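Local coordinates for protein CELL division inhibitor (Pyrococcus furiosus, PDB 1G3Q) that probably binds and hydrolyses ATP as a MinD-type P-loop ATPase linked to cell division, and is seen here with ADP and magnesium, at residues P55-H60 with L84-V88; A26-R32 with A230-E234. All coordinates share one frame; numbering follows the deposited sequence.

Interaction 1 of 2, residues P55-H60 with L84-V88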
ATOM      1  N   PRO A  55       6.262  11.237 -14.415  1.00 20.58           N
ATOM      2  CA  PRO A  55       5.580  10.383 -15.397  1.00 18.99           C
ATOM      3  C   PRO A  55       4.517  11.063 -16.261  1.00 17.64           C
ATOM      4  O   PRO A  55       3.604  11.701 -15.747  1.00 16.24           O
ATOM      5  CB  PRO A  55       4.997   9.271 -14.532  1.00 19.45           C
ATOM      6  CG  PRO A  55       4.636  10.002 -13.275  1.00 20.00           C
ATOM      7  CD  PRO A  55       5.863  10.873 -13.042  1.00 20.25           C
ATOM      8  N   ASP A  56       4.635  10.913 -17.577  1.00 16.81           N
ATOM      9  CA  ASP A  56       3.662  11.501 -18.495  1.00 16.62           C
ATOM     10  C   ASP A  56       2.423  10.625 -18.643  1.00 16.10           C
ATOM     11  O   ASP A  56       1.345  11.116 -18.982  1.00 15.91           O
ATOM     12  CB  ASP A  56       4.267  11.697 -19.885  1.00 17.33           C
ATOM     13  CG  ASP A  56       5.366  12.731 -19.908  1.00 18.34           C
ATOM     14  OD1 ASP A  56       5.522  13.475 -18.918  1.00 19.21           O
ATOM     15  OD2 ASP A  56       6.067  12.806 -20.936  1.00 19.61           O
ATOM     16  N   VAL A  57       2.585   9.326 -18.407  1.00 15.14           N
ATOM     17  CA  VAL A  57       1.481   8.382 -18.539  1.00 14.83           C
ATOM     18  C   VAL A  57       1.212   7.743 -17.185  1.00 14.64           C
ATOM     19  O   VAL A  57       2.131   7.253 -16.532  1.00 14.31           O
ATOM     20  CB  VAL A  57       1.813   7.274 -19.561  1.00 14.99           C
ATOM     21  CG1 VAL A  57       0.587   6.407 -19.798  1.00 14.73           C
ATOM     22  CG2 VAL A  57       2.289   7.899 -20.868  1.00 15.40           C
ATOM     23  N   THR A  58      -0.052   7.744 -16.773  1.00 13.95           N
ATOM     24  CA  THR A  58      -0.421   7.200 -15.474  1.00 13.51           C
ATOM     25  C   THR A  58      -1.562   6.198 -15.537  1.00 13.39           C
ATOM     26  O   THR A  58      -2.160   5.968 -16.587  1.00 13.55           O
ATOM     27  CB  THR A  58      -0.871   8.324 -14.521  1.00 13.70           C
ATOM     28  OG1 THR A  58      -2.008   8.985 -15.088  1.00 13.83           O
ATOM     29  CG2 THR A  58       0.245   9.346 -14.311  1.00 13.37           C
ATOM     30  N   LEU A  59      -1.863   5.615 -14.385  1.00 13.24           N
ATOM     31  CA  LEU A  59      -2.954   4.660 -14.272  1.00 13.42           C
ATOM     32  C   LEU A  59      -4.249   5.361 -14.693  1.00 13.29           C
ATOM     33  O   LEU A  59      -5.145   4.744 -15.269  1.00 12.84           O
ATOM     34  CB  LEU A  59      -3.062   4.167 -12.825  1.00 12.94           C
ATOM     35  CG  LEU A  59      -4.234   3.256 -12.440  1.00 13.63           C
ATOM     36  CD1 LEU A  59      -4.275   2.041 -13.351  1.00 12.52           C
ATOM     37  CD2 LEU A  59      -4.084   2.836 -10.986  1.00 13.06           C
ATOM     38  N   HIS A  60      -4.338   6.660 -14.418  1.00 13.61           N
ATOM     39  CA  HIS A  60      -5.531   7.425 -14.772  1.00 13.85           C
ATOM     40  C   HIS A  60      -5.758   7.428 -16.282  1.00 14.48           C
ATOM     41  O   HIS A  60      -6.900   7.361 -16.747  1.00 14.35           O
ATOM     42  CB  HIS A  60      -5.422   8.863 -14.249  1.00 12.80           C
ATOM     43  CG  HIS A  60      -5.464   8.962 -12.755  1.00 12.29           C
ATOM     44  ND1 HIS A  60      -4.443   8.506 -11.949  1.00 11.59           N
ATOM     45  CD2 HIS A  60      -6.410   9.453 -11.921  1.00 11.81           C
ATOM     46  CE1 HIS A  60      -4.758   8.716 -10.683  1.00 12.28           C
ATOM     47  NE2 HIS A  60      -5.947   9.290 -10.639  1.00 11.88           N
ATOM     48  N   LEU A  84       3.388   2.058 -10.955  1.00 12.75           N
ATOM     49  CA  LEU A  84       2.265   2.346 -11.847  1.00 12.21           C
ATOM     50  C   LEU A  84       1.704   3.568 -11.125  1.00 11.87           C
ATOM     51  O   LEU A  84       0.879   3.448 -10.223  1.00 12.02           O
ATOM     52  CB  LEU A  84       1.256   1.187 -11.833  1.00 12.44           C
ATOM     53  CG  LEU A  84      -0.067   1.367 -12.591  1.00 12.75           C
ATOM     54  CD1 LEU A  84       0.196   1.961 -13.951  1.00 12.47           C
ATOM     55  CD2 LEU A  84      -0.779   0.020 -12.723  1.00 12.32           C
ATOM     56  N   PRO A  85       2.177   4.765 -11.503  1.00 12.05           N
ATOM     57  CA  PRO A  85       1.783   6.047 -10.915  1.00 11.92           C
ATOM     58  C   PRO A  85       0.395   6.575 -11.227  1.00 12.11           C
ATOM     59  O   PRO A  85      -0.220   6.203 -12.213  1.00 12.72           O
ATOM     60  CB  PRO A  85       2.867   6.987 -11.422  1.00 11.46           C
ATOM     61  CG  PRO A  85       3.043   6.497 -12.841  1.00 12.01           C
ATOM     62  CD  PRO A  85       3.053   4.977 -12.674  1.00 11.30           C
ATOM     63  N   GLY A  86      -0.084   7.459 -10.359  1.00 12.69           N
ATOM     64  CA  GLY A  86      -1.381   8.072 -10.559  1.00 13.07           C
ATOM     65  C   GLY A  86      -1.171   9.537 -10.899  1.00 13.72           C
ATOM     66  O   GLY A  86      -0.166  10.128 -10.502  1.00 13.84           O
ATOM     67  N   ALA A  87      -2.098  10.122 -11.649  1.00 14.01           N
ATOM     68  CA  ALA A  87      -1.995  11.530 -12.010  1.00 15.19           C
ATOM     69  C   ALA A  87      -2.539  12.332 -10.835  1.00 15.26           C
ATOM     70  O   ALA A  87      -3.318  11.810 -10.036  1.00 15.24           O
ATOM     71  CB  ALA A  87      -2.814  11.818 -13.274  1.00 14.93           C
ATOM     72  N   VAL A  88      -2.127  13.592 -10.718  1.00 15.86           N
ATOM     73  CA  VAL A  88      -2.607  14.431  -9.626  1.00 16.13           C
ATOM     74  C   VAL A  88      -3.686  15.426 -10.058  1.00 16.20           C
ATOM     75  O   VAL A  88      -4.510  15.836  -9.240  1.00 16.67           O
ATOM     76  CB  VAL A  88      -1.455  15.237  -8.971  1.00 17.00           C
ATOM     77  CG1 VAL A  88      -0.417  14.288  -8.368  1.00 17.28           C
ATOM     78  CG2 VAL A  88      -0.810  16.147 -10.000  1.00 17.62           C
TER

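Interaction 2 of 2, residues A26-R32 with A230-E234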
ATOM      1  N   ALA A  26      11.591  -2.851   0.508  1.00 13.13           N
ATOM      2  CA  ALA A  26      12.113  -3.936   1.332  1.00 13.83           C
ATOM      3  C   ALA A  26      12.077  -5.251   0.548  1.00 13.87           C
ATOM      4  O   ALA A  26      13.064  -5.987   0.507  1.00 14.11           O
ATOM      5  CB  ALA A  26      11.298  -4.065   2.617  1.00 13.53           C
ATOM      6  N   LEU A  27      10.940  -5.544  -0.079  1.00 13.94           N
ATOM      7  CA  LEU A  27      10.807  -6.770  -0.864  1.00 14.40           C
ATOM      8  C   LEU A  27      11.731  -6.744  -2.079  1.00 15.22           C
ATOM      9  O   LEU A  27      12.339  -7.761  -2.437  1.00 15.16           O
ATOM     10  CB  LEU A  27       9.353  -6.959  -1.315  1.00 13.78           C
ATOM     11  CG  LEU A  27       8.332  -7.353  -0.241  1.00 13.47           C
ATOM     12  CD1 LEU A  27       6.927  -7.262  -0.817  1.00 13.34           C
ATOM     13  CD2 LEU A  27       8.619  -8.776   0.252  1.00 13.35           C
ATOM     14  N   GLY A  28      11.829  -5.583  -2.719  1.00 15.49           N
ATOM     15  CA  GLY A  28      12.693  -5.466  -3.876  1.00 16.89           C
ATOM     16  C   GLY A  28      14.134  -5.726  -3.484  1.00 18.07           C
ATOM     17  O   GLY A  28      14.904  -6.321  -4.239  1.00 17.56           O
ATOM     18  N   ASP A  29      14.496  -5.286  -2.285  1.00 19.42           N
ATOM     19  CA  ASP A  29      15.852  -5.461  -1.789  1.00 21.63           C
ATOM     20  C   ASP A  29      16.140  -6.926  -1.473  1.00 21.73           C
ATOM     21  O   ASP A  29      17.296  -7.328  -1.386  1.00 21.85           O
ATOM     22  CB  ASP A  29      16.068  -4.590  -0.548  1.00 23.61           C
ATOM     23  CG  ASP A  29      17.534  -4.436  -0.191  1.00 26.35           C
ATOM     24  OD1 ASP A  29      18.360  -4.271  -1.117  1.00 27.52           O
ATOM     25  OD2 ASP A  29      17.865  -4.462   1.014  1.00 28.02           O
ATOM     26  N   ARG A  30      15.087  -7.721  -1.305  1.00 22.19           N
ATOM     27  CA  ARG A  30      15.247  -9.141  -1.010  1.00 22.64           C
ATOM     28  C   ARG A  30      15.297  -9.930  -2.314  1.00 22.56           C
ATOM     29  O   ARG A  30      15.373 -11.159  -2.306  1.00 23.07           O
ATOM     30  CB  ARG A  30      14.092  -9.638  -0.131  1.00 23.15           C
ATOM     31  CG  ARG A  30      14.041  -8.981   1.242  1.00 24.12           C
ATOM     32  CD  ARG A  30      12.758  -9.323   1.977  1.00 25.53           C
ATOM     33  NE  ARG A  30      12.681 -10.735   2.339  1.00 27.30           N
ATOM     34  CZ  ARG A  30      13.365 -11.294   3.332  1.00 27.59           C
ATOM     35  NH1 ARG A  30      14.183 -10.562   4.074  1.00 27.76           N
ATOM     36  NH2 ARG A  30      13.235 -12.590   3.579  1.00 28.40           N
ATOM     37  N   GLY A  31      15.247  -9.215  -3.434  1.00 22.24           N
ATOM     38  CA  GLY A  31      15.310  -9.862  -4.731  1.00 21.72           C
ATOM     39  C   GLY A  31      13.980 -10.132  -5.418  1.00 21.62           C
ATOM     40  O   GLY A  31      13.959 -10.747  -6.480  1.00 21.92           O
ATOM     41  N   ARG A  32      12.875  -9.681  -4.831  1.00 20.87           N
ATOM     42  CA  ARG A  32      11.560  -9.903  -5.428  1.00 20.65           C
ATOM     43  C   ARG A  32      11.204  -8.759  -6.377  1.00 19.67           C
ATOM     44  O   ARG A  32      11.485  -7.597  -6.080  1.00 19.50           O
ATOM     45  CB  ARG A  32      10.491 -10.009  -4.335  1.00 21.92           C
ATOM     46  CG  ARG A  32      10.869 -10.924  -3.176  1.00 24.92           C
ATOM     47  CD  ARG A  32      11.134 -12.355  -3.635  1.00 27.27           C
ATOM     48  NE  ARG A  32      11.701 -13.166  -2.560  1.00 30.07           N
ATOM     49  CZ  ARG A  32      11.940 -14.472  -2.649  1.00 31.42           C
ATOM     50  NH1 ARG A  32      12.462 -15.124  -1.615  1.00 32.54           N
ATOM     51  NH2 ARG A  32      11.650 -15.130  -3.764  1.00 32.34           N
ATOM     52  N   ALA A 230       8.486  -7.264   5.645  1.00 20.82           N
ATOM     53  CA  ALA A 230       8.738  -7.863   4.339  1.00 21.53           C
ATOM     54  C   ALA A 230       9.025  -9.352   4.504  1.00 22.42           C
ATOM     55  O   ALA A 230       8.572 -10.173   3.709  1.00 21.64           O
ATOM     56  CB  ALA A 230       9.912  -7.178   3.664  1.00 21.53           C
ATOM     57  N   GLU A 231       9.782  -9.689   5.542  1.00 24.02           N
ATOM     58  CA  GLU A 231      10.119 -11.079   5.821  1.00 26.07           C
ATOM     59  C   GLU A 231       8.829 -11.852   6.097  1.00 26.62           C
ATOM     60  O   GLU A 231       8.610 -12.929   5.543  1.00 26.73           O
ATOM     61  CB  GLU A 231      11.045 -11.161   7.037  1.00 27.43           C
ATOM     62  CG  GLU A 231      11.725 -12.511   7.212  1.00 29.65           C
ATOM     63  CD  GLU A 231      12.473 -12.622   8.528  1.00 30.72           C
ATOM     64  OE1 GLU A 231      13.098 -11.620   8.944  1.00 31.67           O
ATOM     65  OE2 GLU A 231      12.446 -13.711   9.141  1.00 31.74           O
ATOM     66  N   GLU A 232       7.973 -11.289   6.947  1.00 27.39           N
ATOM     67  CA  GLU A 232       6.704 -11.925   7.293  1.00 28.71           C
ATOM     68  C   GLU A 232       5.796 -12.121   6.083  1.00 29.09           C
ATOM     69  O   GLU A 232       5.198 -13.185   5.915  1.00 28.85           O
ATOM     70  CB  GLU A 232       5.962 -11.101   8.348  1.00 29.57           C
ATOM     71  CG  GLU A 232       6.571 -11.149   9.737  1.00 31.41           C
ATOM     72  CD  GLU A 232       6.691 -12.568  10.273  1.00 33.01           C
ATOM     73  OE1 GLU A 232       5.725 -13.348  10.120  1.00 33.34           O
ATOM     74  OE2 GLU A 232       7.749 -12.897  10.855  1.00 33.96           O
ATOM     75  N   ILE A 233       5.684 -11.091   5.249  1.00 29.33           N
ATOM     76  CA  ILE A 233       4.848 -11.162   4.055  1.00 29.98           C
ATOM     77  C   ILE A 233       5.266 -12.343   3.183  1.00 31.18           C
ATOM     78  O   ILE A 233       4.417 -13.072   2.662  1.00 30.98           O
ATOM     79  CB  ILE A 233       4.948  -9.858   3.220  1.00 29.48           C
ATOM     80  CG1 ILE A 233       4.334  -8.692   3.998  1.00 28.70           C
ATOM     81  CG2 ILE A 233       4.257 -10.035   1.877  1.00 29.01           C
ATOM     82  CD1 ILE A 233       2.875  -8.886   4.350  1.00 28.44           C
ATOM     83  N   GLU A 234       6.572 -12.535   3.027  1.00 32.50           N
ATOM     84  CA  GLU A 234       7.077 -13.635   2.217  1.00 34.72           C
ATOM     85  C   GLU A 234       6.713 -14.988   2.815  1.00 35.67           C
ATOM     86  O   GLU A 234       6.386 -15.927   2.090  1.00 36.13           O
ATOM     87  CB  GLU A 234       8.597 -13.546   2.072  1.00 35.33           C
ATOM     88  CG  GLU A 234       9.090 -12.315   1.337  1.00 36.78           C
ATOM     89  CD  GLU A 234      10.540 -12.450   0.917  1.00 38.01           C
ATOM     90  OE1 GLU A 234      11.377 -12.783   1.780  1.00 38.83           O
ATOM     91  OE2 GLU A 234      10.844 -12.225  -0.274  1.00 38.51           O
TER

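Interaction 1 of 2, residues P55-H60 with L84-V88
His60 sets its imidazole against Gly86 at the ring edge and Ala87 over one face, a worked example of how a loop can engage the first turn of a helix. With CG anti to the carbonyl carbon (chi1 -68°), the ring is directed toward the loop. CB of His60 begins the contact, 4.1 Å from Ala87 CB. Next along the chain, CG lies close to the amide N and the methyl of Ala87, and ND1 comes to 2.9 Å from Ala87 N. CE1 is 3.4 Å from Gly86 CA, which sits near the ring plane, where a beta carbon on that residue would collide with the ring. At the tip, NE2 passes 3.7 Å from Ala87 O, although its hydrogen bond goes to Leu41 O. Over the face, the Ala87 methyl makes a CH-pi contact, 4.2 Å from CB to the ring centroid.

The neighbouring backbone supplies the firm polar link: Leu59 N donates to Pro85 O at 2.8 Å, almost straight at 174°. Thr58, the N-cap, takes a weak capping bond from His60 N on its OG1 and lays CB against Pro85 O, while Asp61 OD2 accepts a bond from Thr58 N. Flanking these, Pro55 CB rests 3.8 Å from Pro85 CG, and Leu59 CD1 meets Leu84 CD2, the two leucines crossing at about a right angle.

Chemically, the loop after strand 81-84 gives helix 59-63 an acceptor for an amide of its first turn, while Ala87 O is buried by the contact without a partner, which is likely to carry a polar cost.

Interaction 2 of 2, residues A26-R32 with A230-E234
Glu234 OE1 is gripped by two N-H groups of one guanidinium, Arg30 NE and Arg30 NH2, in a salt bridge. The NH2 to OE1 distance is 2.6 Å, and the oxygen lies almost in the guanidinium plane; the NE bond is modelled so short that its exact length is doubtful. Both donors converge on a single oxygen, and the guanidinium and carboxylate planes stand 78° apart. The other oxygen, Glu234 OE2, accepts from Arg32 NE at 2.6 Å, on its syn side but tilted out of both planes. One carboxylate thus ties two arginines together, one on each oxygen.

A bend in the Arg30 chain at chi3 (67°) swings its guanidinium over the helix 221-235 backbone, where Glu231 CA lies 4.1 Å above the plane and over its centre. Replacing Glu234 by an alanine would probably strip both arginines of their shared counter-charge and set their guanidinium groups free to turn.

Beneath the charges the contact becomes apolar. Leu27 CD2 packs against Glu234 CG, and Arg30 CD lies beside Ala230 CB. Ala26 CB meets Ala230 CB at 3.6 Å; the small alanines are consistent with the close approach of the two helices. Phe114 of strand 114-118 also touches Leu27, Arg32 and Ile233.

Arg30 and Arg32 flank Gly31, whose positive phi closes the helix in a Schellman motif, and Leu27 O accepts from both Arg30 N and Arg32 N. Helix 16-29 is the helix that follows the P-loop, so this salt-bridge network joins its C-terminal end to the C-terminal helix 221-235, two neighbours in the layered alpha-beta-alpha fold of a P-loop ATPase.

How the interactions relate
The two contacts stand apart, with centres 25 Å from each other and nearest atoms about 14 Å apart, and in sequence interaction 1 falls between the two halves of interaction 2. The two lie differently with respect to the nucleotide site. Interaction 1 lies on the metal side: the His60 side chain is about 7 Å from that of Asp40, which binds magnesium in another structure of this protein, and Gly86 is about 11 Å from the bound magnesium and about 13 Å from ADP. Interaction 2 lies at the far end of helix 16-29, whose N-terminal end carries ADP-binding residues; the side chain of Ala26 is about 11 Å from that of Thr18.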